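Local coordinates for putative SnoaL-like polyketide cyclase (Shewanella denitrificans, PDB 3LZA) that probably acts as a polyketide cyclase-like lyase of the SnoaL family, at the interface of chains A and B. Residues are numbered along the deposited sequence; one frame, centred on the assembly and turned at random. Chains: chain A/B, Putative SnoaL-like polyketide cyclase.

Contact 1: the interface of chains A and B. Residues chain A 42, 131; chain B 77, 80.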
ATOM      1  N   THR A  42      -7.871   0.204   6.122  1.00 13.47           N
ATOM      2  CA  THR A  42      -8.708  -0.992   6.086  1.00 14.08           C
ATOM      3  C   THR A  42      -9.742  -1.087   7.218  1.00 14.08           C
ATOM      4  O   THR A  42     -10.865  -1.567   6.990  1.00 17.14           O
ATOM      5  CB  THR A  42      -7.823  -2.290   5.998  1.00 13.84           C
ATOM      6  OG1 THR A  42      -6.581  -2.120   6.698  1.00 13.22           O
ATOM      7  CG2 THR A  42      -7.549  -2.625   4.538  1.00 14.58           C
ATOM      8  N   TYR A 131      -7.253  -8.163   7.153  1.00  9.44           N
ATOM      9  CA  TYR A 131      -8.068  -8.634   8.292  1.00  9.59           C
ATOM     10  C   TYR A 131      -8.855  -9.910   8.022  1.00  9.17           C
ATOM     11  O   TYR A 131      -9.117 -10.668   8.972  1.00  8.69           O
ATOM     12  CB  TYR A 131      -8.996  -7.528   8.804  1.00  9.64           C
ATOM     13  CG  TYR A 131      -8.288  -6.402   9.459  1.00 10.50           C
ATOM     14  CD1 TYR A 131      -7.542  -6.619  10.619  1.00 15.12           C
ATOM     15  CD2 TYR A 131      -8.338  -5.103   8.927  1.00 12.53           C
ATOM     16  CE1 TYR A 131      -6.856  -5.597  11.241  1.00 15.66           C
ATOM     17  CE2 TYR A 131      -7.642  -4.059   9.546  1.00 12.32           C
ATOM     18  CZ  TYR A 131      -6.932  -4.321  10.719  1.00 15.15           C
ATOM     19  OH  TYR A 131      -6.250  -3.347  11.369  1.00 13.90           O
TER
ATOM     20  N   THR B  77     -11.192  -5.225   2.249  1.00 10.64           N
ATOM     21  CA  THR B  77     -12.198  -4.975   3.267  1.00 11.16           C
ATOM     22  C   THR B  77     -13.289  -4.198   2.562  1.00 11.14           C
ATOM     23  O   THR B  77     -13.055  -3.067   2.124  1.00 10.49           O
ATOM     24  CB  THR B  77     -11.627  -4.112   4.400  1.00 11.91           C
ATOM     25  OG1 THR B  77     -10.649  -4.841   5.132  1.00 11.38           O
ATOM     26  CG2 THR B  77     -12.748  -3.694   5.382  1.00 11.22           C
ATOM     27  N   LEU B  80     -12.842  -1.785  -0.712  1.00 10.99           N
ATOM     28  CA  LEU B  80     -11.407  -1.456  -0.940  1.00 10.38           C
ATOM     29  C   LEU B  80     -10.611  -2.732  -1.176  1.00  8.98           C
ATOM     30  O   LEU B  80     -10.499  -3.600  -0.270  1.00  9.69           O
ATOM     31  CB  LEU B  80     -10.784  -0.689   0.251  1.00 10.66           C
ATOM     32  CG  LEU B  80      -9.300  -0.276   0.159  1.00 12.63           C
ATOM     33  CD1 LEU B  80      -9.115   0.816  -0.861  1.00 10.39           C
ATOM     34  CD2 LEU B  80      -8.735   0.181   1.493  1.00 15.01           C
TER
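A:Thr42 and B:Thr77 meet across the interface of two SnoaL-like subunits. The family fold is an alpha+beta barrel, a curved sheet packed against helices. Here a loop of chain A touches a beta-hairpin of chain B. The pair may be the dimer of the cell, but that is an inference from the crystal.

The nearest approach joins the backbone carbonyl O of A:Thr42 to the methyl CG2 of B:Thr77, at 3.3 Å. It is a van der Waals contact between a polar atom and a methyl. CG2 of B:Thr77 stands anti to its backbone N, and with chi1 at -68° the hydroxyl lies beside that N. This turn places the methyl against the carbonyl and brings OG1 toward the side chain of A:Thr42. There OG1 of B:Thr77 lies 3.9 Å from the methyl CG2 of A:Thr42. The two threonine side chains cross at about a right angle.

The chi1 of A:Thr42, 33°, is well short of a relaxed staggered value. This rotation points its methyl to chain B and turns its hydroxyl toward the ring of A:Tyr131 in its own chain. OG1 of A:Thr42 is 3.6 Å from CE2 of A:Tyr131.

A:Tyr131 and B:Leu80 flank the pair and add little buried surface. The tyrosine sits at the start of helix 131-139. CD2 of A:Tyr131 comes to 4.5 Å from OG1 of B:Thr77. On the other flank, CD2 of B:Leu80 comes to 4.3 Å from CG2 of A:Thr42. B:Thr77 ends strand 73-77 and B:Leu80 begins strand 80-90. Their backbones lie close across the tight turn, with O of B:Thr77 3.1 Å from N of B:Leu80. The turn is likely to hold B:Thr77 and B:Leu80 beside each other.

Contact 2: the interface of chains A and B. Residues chain A 108, 110, 130, 133; chain B 73, 75, 84.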
ATOM      1  N   PRO A 108      -0.817 -10.292   6.655  1.00 10.72           N
ATOM      2  CA  PRO A 108      -0.206  -9.511   5.566  1.00 10.66           C
ATOM      3  C   PRO A 108      -0.588  -8.057   5.678  1.00  9.30           C
ATOM      4  O   PRO A 108      -1.721  -7.744   6.009  1.00  8.35           O
ATOM      5  CB  PRO A 108      -0.890 -10.079   4.335  1.00 10.79           C
ATOM      6  CG  PRO A 108      -1.094 -11.529   4.719  1.00 10.91           C
ATOM      7  CD  PRO A 108      -1.523 -11.467   6.139  1.00 11.18           C
ATOM      8  N   VAL A 110       0.427  -3.756   4.274  1.00  9.02           N
ATOM      9  CA  VAL A 110       1.275  -2.668   3.688  1.00  8.50           C
ATOM     10  C   VAL A 110       1.170  -1.430   4.580  1.00  9.25           C
ATOM     11  O   VAL A 110       0.074  -0.993   4.860  1.00 10.08           O
ATOM     12  CB  VAL A 110       0.856  -2.349   2.225  1.00  7.79           C
ATOM     13  CG1 VAL A 110       1.663  -1.222   1.629  1.00  9.59           C
ATOM     14  CG2 VAL A 110       1.080  -3.599   1.349  1.00  7.08           C
ATOM     15  N   ASP A 130      -4.566  -7.097   6.050  1.00  9.28           N
ATOM     16  CA  ASP A 130      -5.414  -8.185   5.564  1.00  8.81           C
ATOM     17  C   ASP A 130      -6.190  -8.835   6.737  1.00  9.53           C
ATOM     18  O   ASP A 130      -5.815  -9.892   7.259  1.00 10.24           O
ATOM     19  CB  ASP A 130      -4.562  -9.201   4.797  1.00  8.28           C
ATOM     20  CG  ASP A 130      -5.326 -10.363   4.232  1.00  9.23           C
ATOM     21  OD1 ASP A 130      -6.578 -10.448   4.302  1.00  9.79           O
ATOM     22  OD2 ASP A 130      -4.630 -11.269   3.718  1.00  9.79           O
ATOM     23  N   THR A 133      -7.529 -12.548   6.503  1.00  9.61           N
ATOM     24  CA  THR A 133      -6.540 -13.594   6.822  1.00  9.96           C
ATOM     25  C   THR A 133      -6.457 -13.729   8.360  1.00 10.31           C
ATOM     26  O   THR A 133      -6.418 -14.842   8.899  1.00 10.13           O
ATOM     27  CB  THR A 133      -5.152 -13.273   6.166  1.00 10.42           C
ATOM     28  OG1 THR A 133      -5.270 -13.402   4.743  1.00 11.13           O
ATOM     29  CG2 THR A 133      -4.091 -14.230   6.625  1.00 11.57           C
TER
ATOM     30  N   HIS B  73      -0.158 -11.059  -3.853  1.00  9.92           N
ATOM     31  CA  HIS B  73      -1.232 -11.211  -2.863  1.00  9.95           C
ATOM     32  C   HIS B  73      -2.271 -10.118  -3.064  1.00  9.81           C
ATOM     33  O   HIS B  73      -1.922  -9.004  -3.427  1.00 10.45           O
ATOM     34  CB  HIS B  73      -0.645 -11.169  -1.431  1.00  9.27           C
ATOM     35  CG  HIS B  73      -1.641 -11.516  -0.355  1.00  6.63           C
ATOM     36  ND1 HIS B  73      -2.480 -12.610  -0.429  1.00 11.62           N
ATOM     37  CD2 HIS B  73      -1.982 -10.864   0.782  1.00  8.44           C
ATOM     38  CE1 HIS B  73      -3.265 -12.642   0.632  1.00 10.86           C
ATOM     39  NE2 HIS B  73      -2.987 -11.596   1.390  1.00 10.94           N
ATOM     40  N   PHE B  75      -6.179  -8.713  -1.246  1.00  8.13           N
ATOM     41  CA  PHE B  75      -7.152  -8.870  -0.212  1.00  7.77           C
ATOM     42  C   PHE B  75      -8.089  -7.686  -0.238  1.00  7.11           C
ATOM     43  O   PHE B  75      -7.886  -6.773  -0.988  1.00  7.70           O
ATOM     44  CB  PHE B  75      -6.463  -9.051   1.166  1.00  7.11           C
ATOM     45  CG  PHE B  75      -5.534  -7.926   1.551  1.00  6.25           C
ATOM     46  CD1 PHE B  75      -4.183  -7.982   1.236  1.00  8.48           C
ATOM     47  CD2 PHE B  75      -5.992  -6.863   2.332  1.00  9.25           C
ATOM     48  CE1 PHE B  75      -3.311  -6.953   1.639  1.00  5.77           C
ATOM     49  CE2 PHE B  75      -5.152  -5.846   2.738  1.00  8.06           C
ATOM     50  CZ  PHE B  75      -3.793  -5.872   2.382  1.00  7.91           C
ATOM     51  N   ILE B  84      -0.841  -6.436  -4.046  1.00 10.30           N
ATOM     52  CA  ILE B  84       0.601  -6.338  -3.921  1.00  9.44           C
ATOM     53  C   ILE B  84       1.269  -7.129  -5.015  1.00  9.38           C
ATOM     54  O   ILE B  84       0.983  -8.278  -5.202  1.00  9.05           O
ATOM     55  CB  ILE B  84       1.035  -6.971  -2.561  1.00  9.78           C
ATOM     56  CG1 ILE B  84       0.490  -6.163  -1.399  1.00 10.52           C
ATOM     57  CG2 ILE B  84       2.563  -7.095  -2.461  1.00  9.14           C
ATOM     58  CD1 ILE B  84       0.541  -6.897  -0.029  1.00  9.94           C
TER
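A:Asp130 is gripped by B:His73 and B:Phe75 across the interface of two SnoaL-like subunits, a pairing that may be the dimer of the cell. The aspartate is an N-cap of helix 131-139. Its OD1 accepts from the backbone N of A:Thr133, the third residue of the helix, which meets it from above the carboxylate plane.

The tight part lies here. B:His73 NE2 donates to OD2 of A:Asp130 at 2.9 Å, nearly straight (164° at H). The oxygen lies in the imidazole plane, but the donor meets the carboxylate from above its own plane. A:Thr133 OG1 reaches OD2 of A:Asp130 from the opposite face, at 2.5 Å. Bonds from both faces should limit rotation of the carboxylate.

B:Phe75 packs its ring face against the aspartate. CB of A:Asp130 sits over the ring centre, 3.6 Å from the centroid. The carboxylate lies almost parallel to the ring, 8° apart, with OD1 of A:Asp130 3.4 Å from CB of B:Phe75. CG of B:Phe75 lies between its backbone N and carbonyl carbon (chi1 57°), which brings the ring face to the aspartate. With an alanine at A:Asp130, B:His73 NE2 would probably lose its acceptor and the helix start its side-chain cap. A:Pro108 closes in on the imidazole too. Its CB lies 3.8 Å from CD2 of B:His73, and the two side chains cross at about a right angle.

The looser side is apolar. Farther along strand 102-115, CG2 of A:Val110 meets CD1 of B:Ile84 at 3.6 Å. These two side chains run past each other in opposite directions, and little surface is hidden there.

Contact 1 and contact 2 are neighbouring patches of one two-fold interface, their C-alpha centres about 9 Å apart. Both use the hairpin of chain B formed by strands 73-77 and 80-90. Both also use the start of helix 131-139 in chain A, where A:Asp130 and A:Tyr131 are adjacent in sequence. Contact 1 holds the turn end of the hairpin, and contact 2 lies farther along its strands. Strand 73-77 meets chain A at alternate residues, while strand 80-90 adds little. The two-fold axis repeats both patches with the chains exchanged. This is consistent with a dimer, which the structure alone does not prove.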